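Local atomic coordinates of acetyltransferase (Agrobacterium tumefaciens, PDB entry 2FSR), a protein that probably transfers an acetyl group from acetyl-coenzyme A to an acceptor amine, as other enzymes of the GNAT family do. Residues Ile27-Leu40 and Ala87-Gln101. Numbering follows the deposited sequence.
Sequences IPTLRTERLTLRPL and ALMIDLGETGECIGQ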
ATOM      1  N   ILE A  27      -0.994  -5.498  14.232  1.00 15.09           N
ATOM      2  CA  ILE A  27      -0.873  -5.309  12.793  1.00 12.31           C
ATOM      3  C   ILE A  27      -0.847  -6.702  12.165  1.00 11.95           C
ATOM      4  O   ILE A  27      -0.118  -7.566  12.623  1.00 12.42           O
ATOM      5  CB  ILE A  27       0.376  -4.513  12.412  1.00 11.53           C
ATOM      6  CG1 ILE A  27       0.361  -3.153  13.132  1.00 11.18           C
ATOM      7  CG2 ILE A  27       0.448  -4.341  10.879  1.00 10.65           C
ATOM      8  CD1 ILE A  27       1.614  -2.318  12.883  1.00 10.63           C
ATOM      9  N   PRO A  28      -1.689  -6.933  11.141  1.00 11.48           N
ATOM     10  CA  PRO A  28      -1.757  -8.260  10.519  1.00 11.25           C
ATOM     11  C   PRO A  28      -0.469  -8.653   9.782  1.00 11.50           C
ATOM     12  O   PRO A  28       0.338  -7.789   9.385  1.00 11.55           O
ATOM     13  CB  PRO A  28      -2.903  -8.127   9.512  1.00 11.53           C
ATOM     14  CG  PRO A  28      -3.657  -6.928   9.911  1.00 13.53           C
ATOM     15  CD  PRO A  28      -2.643  -5.999  10.529  1.00 12.32           C
ATOM     16  N   THR A  29      -0.278  -9.959   9.637  1.00 11.34           N
ATOM     17  CA  THR A  29       0.668 -10.506   8.658  1.00 11.67           C
ATOM     18  C   THR A  29      -0.150 -11.394   7.727  1.00 11.69           C
ATOM     19  O   THR A  29      -0.635 -12.462   8.134  1.00 12.71           O
ATOM     20  CB  THR A  29       1.794 -11.324   9.311  1.00 11.28           C
ATOM     21  OG1 THR A  29       2.642 -10.454  10.061  1.00 12.35           O
ATOM     22  CG2 THR A  29       2.656 -12.047   8.243  1.00 12.46           C
ATOM     23  N   LEU A  30      -0.332 -10.929   6.490  1.00 11.26           N
ATOM     24  CA  LEU A  30      -1.130 -11.648   5.502  1.00 11.93           C
ATOM     25  C   LEU A  30      -0.242 -12.546   4.660  1.00 13.06           C
ATOM     26  O   LEU A  30       0.898 -12.185   4.322  1.00 13.10           O
ATOM     27  CB  LEU A  30      -1.893 -10.679   4.596  1.00 11.39           C
ATOM     28  CG  LEU A  30      -2.744  -9.636   5.316  1.00 12.79           C
ATOM     29  CD1 LEU A  30      -3.432  -8.755   4.302  1.00 14.07           C
ATOM     30  CD2 LEU A  30      -3.756 -10.322   6.223  1.00 14.56           C
ATOM     31  N   ARG A  31      -0.779 -13.717   4.341  0.50 13.33           N
ATOM     32  CA  ARG A  31      -0.123 -14.636   3.438  0.50 13.91           C
ATOM     33  C   ARG A  31      -0.904 -14.750   2.142  0.50 13.64           C
ATOM     34  O   ARG A  31      -2.138 -14.860   2.127  0.50 13.51           O
ATOM     35  CB  ARG A  31       0.067 -15.999   4.092  0.50 14.39           C
ATOM     36  CG  ARG A  31       1.165 -16.010   5.145  0.50 16.68           C
ATOM     37  CD  ARG A  31       2.134 -17.161   4.922  0.50 19.55           C
ATOM     38  NE  ARG A  31       3.280 -16.779   4.089  0.50 22.34           N
ATOM     39  CZ  ARG A  31       3.293 -16.759   2.756  0.50 22.35           C
ATOM     40  NH1 ARG A  31       4.395 -16.402   2.124  0.50 24.40           N
ATOM     41  NH2 ARG A  31       2.222 -17.088   2.049  0.50 24.06           N
ATOM     42  N   THR A  32      -0.171 -14.680   1.043  1.00 12.78           N
ATOM     43  CA  THR A  32      -0.753 -14.929  -0.256  1.00 13.74           C
ATOM     44  C   THR A  32      -0.078 -16.170  -0.855  1.00 13.73           C
ATOM     45  O   THR A  32       0.702 -16.853  -0.175  1.00 13.65           O
ATOM     46  CB  THR A  32      -0.631 -13.696  -1.191  1.00 14.37           C
ATOM     47  OG1 THR A  32       0.717 -13.528  -1.644  1.00 14.65           O
ATOM     48  CG2 THR A  32      -1.077 -12.417  -0.468  1.00 15.10           C
ATOM     49  N   GLU A  33      -0.372 -16.452  -2.117  0.60 13.63           N
ATOM     50  CA  GLU A  33       0.206 -17.610  -2.789  0.60 14.16           C
ATOM     51  C   GLU A  33       1.726 -17.558  -2.677  0.60 13.01           C
ATOM     52  O   GLU A  33       2.357 -18.523  -2.231  0.60 12.81           O
ATOM     53  CB  GLU A  33      -0.230 -17.615  -4.250  0.60 14.00           C
ATOM     54  CG  GLU A  33       0.465 -18.642  -5.143  0.60 16.38           C
ATOM     55  CD  GLU A  33      -0.034 -18.558  -6.574  0.60 16.89           C
ATOM     56  OE1 GLU A  33      -1.269 -18.593  -6.780  0.60 23.07           O
ATOM     57  OE2 GLU A  33       0.805 -18.448  -7.493  0.60 21.65           O
ATOM     58  N   ARG A  34       2.295 -16.408  -3.041  1.00 12.05           N
ATOM     59  CA  ARG A  34       3.742 -16.265  -3.166  1.00 11.58           C
ATOM     60  C   ARG A  34       4.367 -15.305  -2.161  1.00 11.63           C
ATOM     61  O   ARG A  34       5.591 -15.210  -2.080  1.00 12.61           O
ATOM     62  CB  ARG A  34       4.099 -15.808  -4.587  1.00 11.12           C
ATOM     63  CG  ARG A  34       3.719 -16.835  -5.656  1.00 12.04           C
ATOM     64  CD  ARG A  34       4.066 -16.341  -7.030  1.00 13.36           C
ATOM     65  NE  ARG A  34       3.293 -15.141  -7.361  1.00 13.46           N
ATOM     66  CZ  ARG A  34       3.458 -14.408  -8.458  1.00 13.98           C
ATOM     67  NH1 ARG A  34       4.372 -14.741  -9.376  1.00 14.63           N
ATOM     68  NH2 ARG A  34       2.714 -13.331  -8.630  1.00 13.54           N
ATOM     69  N   LEU A  35       3.536 -14.571  -1.414  1.00 10.63           N
ATOM     70  CA  LEU A  35       4.055 -13.438  -0.627  1.00 10.39           C
ATOM     71  C   LEU A  35       3.656 -13.464   0.832  1.00 10.61           C
ATOM     72  O   LEU A  35       2.657 -14.075   1.209  1.00 11.38           O
ATOM     73  CB  LEU A  35       3.578 -12.105  -1.225  1.00  9.66           C
ATOM     74  CG  LEU A  35       3.739 -11.900  -2.741  1.00  9.68           C
ATOM     75  CD1 LEU A  35       2.929 -10.690  -3.210  1.00  9.77           C
ATOM     76  CD2 LEU A  35       5.227 -11.808  -3.105  1.00 10.96           C
ATOM     77  N   THR A  36       4.454 -12.788   1.643  1.00  9.93           N
ATOM     78  CA  THR A  36       4.086 -12.518   3.037  1.00 10.16           C
ATOM     79  C   THR A  36       4.014 -10.995   3.157  1.00  9.83           C
ATOM     80  O   THR A  36       4.955 -10.288   2.752  1.00 10.75           O
ATOM     81  CB  THR A  36       5.109 -13.100   4.032  1.00 10.60           C
ATOM     82  OG1 THR A  36       5.128 -14.535   3.907  1.00 12.36           O
ATOM     83  CG2 THR A  36       4.737 -12.743   5.481  1.00 11.85           C
ATOM     84  N   LEU A  37       2.878 -10.490   3.653  1.00  9.51           N
ATOM     85  CA  LEU A  37       2.661  -9.042   3.774  1.00  9.18           C
ATOM     86  C   LEU A  37       2.677  -8.740   5.250  1.00  9.16           C
ATOM     87  O   LEU A  37       1.757  -9.139   5.955  1.00 10.10           O
ATOM     88  CB  LEU A  37       1.317  -8.642   3.143  1.00  8.56           C
ATOM     89  CG  LEU A  37       1.041  -9.230   1.752  1.00  9.96           C
ATOM     90  CD1 LEU A  37      -0.283  -8.723   1.216  1.00 10.37           C
ATOM     91  CD2 LEU A  37       2.160  -8.922   0.765  1.00 10.24           C
ATOM     92  N   ARG A  38       3.722  -8.069   5.727  1.00  8.72           N
ATOM     93  CA  ARG A  38       3.957  -8.017   7.175  1.00  8.74           C
ATOM     94  C   ARG A  38       4.296  -6.612   7.688  1.00  8.47           C
ATOM     95  O   ARG A  38       4.553  -5.697   6.908  1.00  8.10           O
ATOM     96  CB  ARG A  38       5.041  -9.018   7.606  1.00  9.96           C
ATOM     97  CG  ARG A  38       6.276  -8.996   6.738  1.00 12.58           C
ATOM     98  CD  ARG A  38       7.356  -8.175   7.339  1.00 12.98           C
ATOM     99  NE  ARG A  38       8.517  -8.055   6.449  1.00 12.65           N
ATOM    100  CZ  ARG A  38       9.335  -7.016   6.459  1.00 12.30           C
ATOM    101  NH1 ARG A  38       9.139  -6.028   7.335  1.00 10.99           N
ATOM    102  NH2 ARG A  38      10.340  -6.954   5.596  1.00 11.58           N
ATOM    103  N   PRO A  39       4.237  -6.432   9.010  1.00  7.97           N
ATOM    104  CA  PRO A  39       4.481  -5.078   9.529  1.00  8.67           C
ATOM    105  C   PRO A  39       5.858  -4.493   9.231  1.00  8.39           C
ATOM    106  O   PRO A  39       6.864  -5.199   9.173  1.00  8.56           O
ATOM    107  CB  PRO A  39       4.277  -5.230  11.044  1.00  8.83           C
ATOM    108  CG  PRO A  39       3.451  -6.515  11.184  1.00  9.22           C
ATOM    109  CD  PRO A  39       3.912  -7.401  10.073  1.00  9.17           C
ATOM    110  N   LEU A  40       5.872  -3.181   9.071  1.00  8.13           N
ATOM    111  CA  LEU A  40       7.103  -2.420   8.912  1.00  7.80           C
ATOM    112  C   LEU A  40       8.013  -2.592  10.124  1.00  8.25           C
ATOM    113  O   LEU A  40       7.542  -2.711  11.267  1.00  8.90           O
ATOM    114  CB  LEU A  40       6.786  -0.931   8.744  1.00  8.25           C
ATOM    115  CG  LEU A  40       6.600  -0.420   7.315  1.00  5.61           C
ATOM    116  CD1 LEU A  40       5.348  -1.031   6.643  1.00  7.98           C
ATOM    117  CD2 LEU A  40       6.560   1.116   7.252  1.00  8.48           C
ATOM    118  N   ALA A  87       0.285   0.295   5.879  1.00  7.19           N
ATOM    119  CA  ALA A  87       1.188  -0.385   4.943  1.00  6.65           C
ATOM    120  C   ALA A  87       1.690  -1.693   5.512  1.00  6.41           C
ATOM    121  O   ALA A  87       1.803  -1.858   6.745  1.00  6.15           O
ATOM    122  CB  ALA A  87       2.378   0.503   4.629  1.00  7.06           C
ATOM    123  N   LEU A  88       2.009  -2.606   4.598  1.00  6.30           N
ATOM    124  CA  LEU A  88       2.702  -3.843   4.940  1.00  6.85           C
ATOM    125  C   LEU A  88       3.852  -3.993   3.948  1.00  6.68           C
ATOM    126  O   LEU A  88       3.728  -3.615   2.764  1.00  7.30           O
ATOM    127  CB  LEU A  88       1.756  -5.040   4.817  1.00  6.53           C
ATOM    128  CG  LEU A  88       0.542  -5.028   5.762  1.00  6.96           C
ATOM    129  CD1 LEU A  88      -0.511  -6.062   5.355  1.00  8.68           C
ATOM    130  CD2 LEU A  88       0.985  -5.218   7.206  1.00  8.80           C
HETATM  131  N   MSE A  89       4.987  -4.493   4.436  1.00  7.08           N
HETATM  132  CA  MSE A  89       6.096  -4.784   3.542  1.00  7.76           C
HETATM  133  C   MSE A  89       5.820  -6.104   2.851  1.00  8.19           C
HETATM  134  O   MSE A  89       5.252  -7.012   3.456  1.00  8.22           O
HETATM  135  CB  MSE A  89       7.412  -4.852   4.313  1.00  8.30           C
HETATM  136  CG  MSE A  89       7.823  -3.565   5.059  1.00  9.38           C
HETATM  137 SE   MSE A  89       7.705  -1.909   4.050  0.75 13.15          SE
HETATM  138  CE  MSE A  89       9.063  -2.281   2.698  1.00  9.84           C
ATOM    139  N   ILE A  90       6.254  -6.197   1.597  1.00  7.65           N
ATOM    140  CA  ILE A  90       6.066  -7.410   0.793  1.00  8.63           C
ATOM    141  C   ILE A  90       7.334  -8.237   0.826  1.00  9.50           C
ATOM    142  O   ILE A  90       8.384  -7.776   0.349  1.00 10.63           O
ATOM    143  CB  ILE A  90       5.735  -7.080  -0.685  1.00  7.56           C
ATOM    144  CG1 ILE A  90       4.525  -6.123  -0.802  1.00  8.93           C
ATOM    145  CG2 ILE A  90       5.521  -8.368  -1.485  1.00  8.81           C
ATOM    146  CD1 ILE A  90       4.265  -5.624  -2.237  1.00  9.41           C
ATOM    147  N   ASP A  91       7.233  -9.438   1.395  1.00  9.91           N
ATOM    148  CA  ASP A  91       8.347 -10.402   1.378  1.00  9.76           C
ATOM    149  C   ASP A  91       8.014 -11.581   0.474  1.00 10.85           C
ATOM    150  O   ASP A  91       6.861 -11.983   0.369  1.00 10.48           O
ATOM    151  CB  ASP A  91       8.649 -10.937   2.787  1.00 10.63           C
ATOM    152  CG  ASP A  91       9.281  -9.904   3.715  1.00 10.38           C
ATOM    153  OD1 ASP A  91       9.659  -8.789   3.286  1.00 12.22           O
ATOM    154  OD2 ASP A  91       9.398 -10.248   4.921  1.00 12.65           O
ATOM    155  N   LEU A  92       9.040 -12.143  -0.173  1.00 11.84           N
ATOM    156  CA  LEU A  92       8.835 -13.340  -0.984  1.00 13.34           C
ATOM    157  C   LEU A  92       8.719 -14.574  -0.090  1.00 14.22           C
ATOM    158  O   LEU A  92       9.642 -14.905   0.661  1.00 15.03           O
ATOM    159  CB  LEU A  92       9.992 -13.531  -1.972  1.00 12.97           C
ATOM    160  CG  LEU A  92      10.014 -12.660  -3.221  1.00 15.37           C
ATOM    161  CD1 LEU A  92      11.344 -12.850  -3.945  1.00 16.50           C
ATOM    162  CD2 LEU A  92       8.851 -12.963  -4.160  1.00 16.40           C
ATOM    163  N   GLY A  93       7.580 -15.257  -0.178  1.00 15.60           N
ATOM    164  CA  GLY A  93       7.372 -16.529   0.524  1.00 18.67           C
ATOM    165  C   GLY A  93       7.715 -16.520   1.997  1.00 20.66           C
ATOM    166  O   GLY A  93       7.325 -15.600   2.720  1.00 21.23           O
ATOM    167  N   GLU A  94       8.442 -17.549   2.441  1.00 22.23           N
ATOM    168  CA  GLU A  94       8.948 -17.631   3.821  1.00 23.50           C
ATOM    169  C   GLU A  94      10.425 -17.203   3.914  1.00 23.33           C
ATOM    170  O   GLU A  94      11.085 -17.396   4.948  1.00 23.68           O
ATOM    171  CB  GLU A  94       8.755 -19.054   4.382  1.00 24.38           C
ATOM    172  CG  GLU A  94       7.306 -19.563   4.369  1.00 26.69           C
ATOM    173  CD  GLU A  94       6.334 -18.628   5.079  1.00 29.65           C
ATOM    174  OE1 GLU A  94       6.659 -18.114   6.176  1.00 32.16           O
ATOM    175  OE2 GLU A  94       5.232 -18.406   4.533  1.00 32.38           O
ATOM    176  N   THR A  95      10.930 -16.599   2.838  1.00 22.57           N
ATOM    177  CA  THR A  95      12.368 -16.325   2.687  1.00 22.08           C
ATOM    178  C   THR A  95      12.853 -15.057   3.384  1.00 21.63           C
ATOM    179  O   THR A  95      14.063 -14.885   3.588  1.00 22.05           O
ATOM    180  CB  THR A  95      12.780 -16.212   1.208  1.00 22.26           C
ATOM    181  OG1 THR A  95      12.358 -14.940   0.691  1.00 20.80           O
ATOM    182  CG2 THR A  95      12.170 -17.330   0.370  1.00 21.85           C
ATOM    183  N   GLY A  96      11.918 -14.161   3.708  1.00 21.04           N
ATOM    184  CA  GLY A  96      12.257 -12.876   4.306  1.00 19.75           C
ATOM    185  C   GLY A  96      12.869 -11.861   3.349  1.00 18.38           C
ATOM    186  O   GLY A  96      13.314 -10.797   3.783  1.00 19.65           O
ATOM    187  N   GLU A  97      12.935 -12.185   2.057  1.00 16.62           N
ATOM    188  CA  GLU A  97      13.459 -11.214   1.094  1.00 14.14           C
ATOM    189  C   GLU A  97      12.391 -10.158   0.778  1.00 12.71           C
ATOM    190  O   GLU A  97      11.354 -10.458   0.179  1.00 11.94           O
ATOM    191  CB  GLU A  97      13.926 -11.875  -0.190  1.00 14.82           C
ATOM    192  CG  GLU A  97      14.505 -10.881  -1.186  1.00 16.11           C
ATOM    193  CD  GLU A  97      14.874 -11.501  -2.520  1.00 19.24           C
ATOM    194  OE1 GLU A  97      14.778 -12.745  -2.660  1.00 19.18           O
ATOM    195  OE2 GLU A  97      15.249 -10.731  -3.435  1.00 21.15           O
ATOM    196  N   CYS A  98      12.687  -8.925   1.170  1.00 10.81           N
ATOM    197  CA  CYS A  98      11.741  -7.812   1.023  1.00 10.34           C
ATOM    198  C   CYS A  98      11.840  -7.151  -0.337  1.00 10.63           C
ATOM    199  O   CYS A  98      12.912  -6.671  -0.736  1.00 10.97           O
ATOM    200  CB  CYS A  98      11.961  -6.796   2.141  1.00 10.52           C
ATOM    201  SG  CYS A  98      10.751  -5.472   2.112  1.00 10.25           S
ATOM    202  N   ILE A  99      10.699  -7.108  -1.033  1.00  9.40           N
ATOM    203  CA  ILE A  99      10.663  -6.696  -2.434  1.00  8.89           C
ATOM    204  C   ILE A  99       9.810  -5.458  -2.698  1.00  8.81           C
ATOM    205  O   ILE A  99       9.735  -5.002  -3.823  1.00  9.52           O
ATOM    206  CB  ILE A  99      10.207  -7.856  -3.365  1.00  9.19           C
ATOM    207  CG1 ILE A  99       8.774  -8.285  -3.056  1.00  8.08           C
ATOM    208  CG2 ILE A  99      11.175  -9.056  -3.207  1.00  9.86           C
ATOM    209  CD1 ILE A  99       8.087  -9.040  -4.187  1.00 10.32           C
ATOM    210  N   GLY A 100       9.148  -4.931  -1.668  1.00  7.69           N
ATOM    211  CA  GLY A 100       8.359  -3.714  -1.865  1.00  7.42           C
ATOM    212  C   GLY A 100       7.338  -3.526  -0.761  1.00  6.86           C
ATOM    213  O   GLY A 100       7.555  -3.983   0.341  1.00  6.91           O
ATOM    214  N   GLN A 101       6.245  -2.837  -1.079  1.00  7.24           N
ATOM    215  CA  GLN A 101       5.301  -2.422  -0.048  1.00  7.72           C
ATOM    216  C   GLN A 101       3.923  -2.273  -0.669  1.00  7.46           C
ATOM    217  O   GLN A 101       3.785  -1.864  -1.834  1.00  8.07           O
ATOM    218  CB  GLN A 101       5.759  -1.099   0.559  1.00  8.23           C
ATOM    219  CG  GLN A 101       4.910  -0.629   1.746  1.00  8.64           C
ATOM    220  CD  GLN A 101       5.125   0.839   2.030  1.00  9.69           C
ATOM    221  OE1 GLN A 101       4.751   1.681   1.220  1.00 12.12           O
ATOM    222  NE2 GLN A 101       5.761   1.154   3.172  1.00  8.70           N
TER
HETATM  223  O   HOH W   1       3.142  -1.948   9.215  1.00  8.84           O
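The guanidinium of R38 carries M89 on one face, with CB of M89 over its centre, and D91 at its edge. NE and NH2 of R38 grip D91 side-on in a salt bridge: NE meets OD2 of D91 from above the carboxylate plane at 2.8 Å, while NH2 takes the syn lone pair of OD1 at 3.0 Å, the two planes being 54° apart. A chi1 of 47° sets CG of R38 between its backbone N and carbonyl carbon, and the bend at chi2 turns the chain along the sheet to D91; NH1, hydrogen-bonded to O of P39, also forms a salt bridge with D44. In one of the two conformers of R31, OE2 of E94 lies over one guanidinium face in a salt bridge with NE, while O of G93 lies in plane at the edge. O of G93 accepts a hydrogen bond from OG1 of T36 at 2.7 Å. In the backbone, T36 and R38 form antiparallel hydrogen-bonded pairs with D91 and M89. L37 lies alongside I90 on the opposite face, and CD2 of L35 touches CG2 of I90 at 3.8 Å. Strand 35-38 thus joins the hairpin of 87-92 and 97-105, an arrangement characteristic of the antiparallel N-terminal part of the GNAT fold.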